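Local coordinates for vacuolar protein-sorting-associated protein 25 (Homo sapiens, PDB 3HTU) that forms part of the ESCRT-II complex, which is required for multivesicular body formation and for sorting endosomal cargo on its way to lysosomal degradation, at residues R54-Q57 with A58-Q61. Sequence-based numbering, arbitrary orientation.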
loop_
_atom_site.group_PDB
_atom_site.type_symbol
_atom_site.label_atom_id
_atom_site.label_comp_id
_atom_site.label_asym_id
_atom_site.label_seq_id
_atom_site.Cartn_x
_atom_site.Cartn_y
_atom_site.Cartn_z
ATOM N N ARG A 54 8.994 7.115 1.440
ATOM C CA ARG A 54 9.253 8.516 1.761
ATOM C C ARG A 54 7.964 9.370 1.710
ATOM O O ARG A 54 7.824 10.336 2.461
ATOM C CB ARG A 54 10.348 9.108 0.862
ATOM C CG ARG A 54 11.669 8.304 0.805
ATOM C CD ARG A 54 12.678 8.657 1.908
ATOM N NE ARG A 54 14.023 8.174 1.545
ATOM C CZ ARG A 54 15.127 8.311 2.282
ATOM N NH1 ARG A 54 15.095 8.929 3.463
ATOM N NH2 ARG A 54 16.281 7.827 1.830
ATOM N N ALA A 55 7.042 9.017 0.812
ATOM C CA ALA A 55 5.736 9.659 0.750
ATOM C C ALA A 55 4.985 9.380 2.055
ATOM O O ALA A 55 4.417 10.292 2.657
ATOM C CB ALA A 55 4.931 9.142 -0.428
ATOM N N LEU A 56 5.011 8.119 2.468
ATOM C CA LEU A 56 4.315 7.661 3.665
ATOM C C LEU A 56 4.921 8.227 4.948
ATOM O O LEU A 56 4.201 8.467 5.920
ATOM C CB LEU A 56 4.328 6.136 3.711
ATOM C CG LEU A 56 3.135 5.326 3.179
ATOM C CD1 LEU A 56 2.163 6.092 2.311
ATOM C CD2 LEU A 56 3.576 4.104 2.491
ATOM N N GLN A 57 6.243 8.429 4.940
ATOM C CA GLN A 57 6.969 9.020 6.074
ATOM C C GLN A 57 6.570 10.484 6.294
ATOM O O GLN A 57 6.407 10.913 7.437
ATOM C CB GLN A 57 8.497 8.858 5.908
ATOM C CG GLN A 57 9.016 7.414 6.187
ATOM C CD GLN A 57 10.358 7.083 5.541
ATOM O OE1 GLN A 57 11.062 7.958 5.005
ATOM N NE2 GLN A 57 10.718 5.806 5.583
ATOM N N ALA A 58 6.404 11.241 5.204
ATOM C CA ALA A 58 5.905 12.607 5.288
ATOM C C ALA A 58 4.483 12.640 5.851
ATOM O O ALA A 58 4.172 13.488 6.690
ATOM C CB ALA A 58 5.965 13.308 3.926
ATOM N N LEU A 59 3.643 11.703 5.401
ATOM C CA LEU A 59 2.298 11.505 5.966
ATOM C C LEU A 59 2.361 11.155 7.448
ATOM O O LEU A 59 1.697 11.806 8.247
ATOM C CB LEU A 59 1.507 10.439 5.200
ATOM C CG LEU A 59 0.479 10.761 4.094
ATOM C CD1 LEU A 59 0.420 12.201 3.608
ATOM C CD2 LEU A 59 0.619 9.799 2.940
ATOM N N GLN A 60 3.159 10.152 7.815
ATOM C CA GLN A 60 3.324 9.791 9.224
ATOM C C GLN A 60 3.714 10.988 10.119
ATOM O O GLN A 60 3.200 11.113 11.239
ATOM C CB GLN A 60 4.280 8.606 9.432
ATOM C CG GLN A 60 4.555 8.305 10.917
ATOM C CD GLN A 60 4.756 6.834 11.261
ATOM O OE1 GLN A 60 4.917 5.986 10.395
ATOM N NE2 GLN A 60 4.744 6.532 12.570
ATOM N N GLN A 61 4.615 11.837 9.622
ATOM C CA GLN A 61 5.035 13.065 10.337
ATOM C C GLN A 61 3.878 14.017 10.631
ATOM O O GLN A 61 3.920 14.741 11.620
ATOM C CB GLN A 61 6.128 13.819 9.566
ATOM C CG GLN A 61 7.562 13.346 9.847
ATOM C CD GLN A 61 8.621 14.175 9.103
ATOM O OE1 GLN A 61 9.246 15.083 9.677
ATOM N NE2 GLN A 61 8.819 13.872 7.817
#
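Gln60 N donates to Leu56 O at 2.7 Å with an N-H...O angle of 166°, the shortest of four consecutive i to i+4 bonds that tie residues 54-57 to residues 58-61. Ala58 N to Arg54 O and Leu59 N to Ala55 O, each 3.2 Å, continue the series, as does Gln61 N to Gln57 O at 3.0 Å. The helical repeat of about 3.6 residues per turn sets side chains three or four apart on one face, and here Ala55, Leu56 and Leu59 share the buried one. On this face Leu56 and Leu59, three residues apart, bring CD1 of Leu56 to 4.1 Å from CD2 of Leu59, the two side chains crossing at a slant. Leu59 also lays its CB 3.4 Å from Leu56 O. Helix 49-61 belongs to the C-terminal winged-helix domain of VPS25, and this face closes over the domain core: Leu56 and Leu59 both meet Phe78 of strand 75-78, while Ala55 packs on Trp10 and Ile14 of helix 7-19. Gln60 sets its CG trans to the backbone N (chi1 175°) and bends at chi2, which carries the amide away from the preceding turn, and OE1 accepts a hydrogen bond from Ile67 N in strand 65-68. Gln61 instead runs its extended chain back beside the preceding turn, CG lying 3.6 Å from Gln57 O.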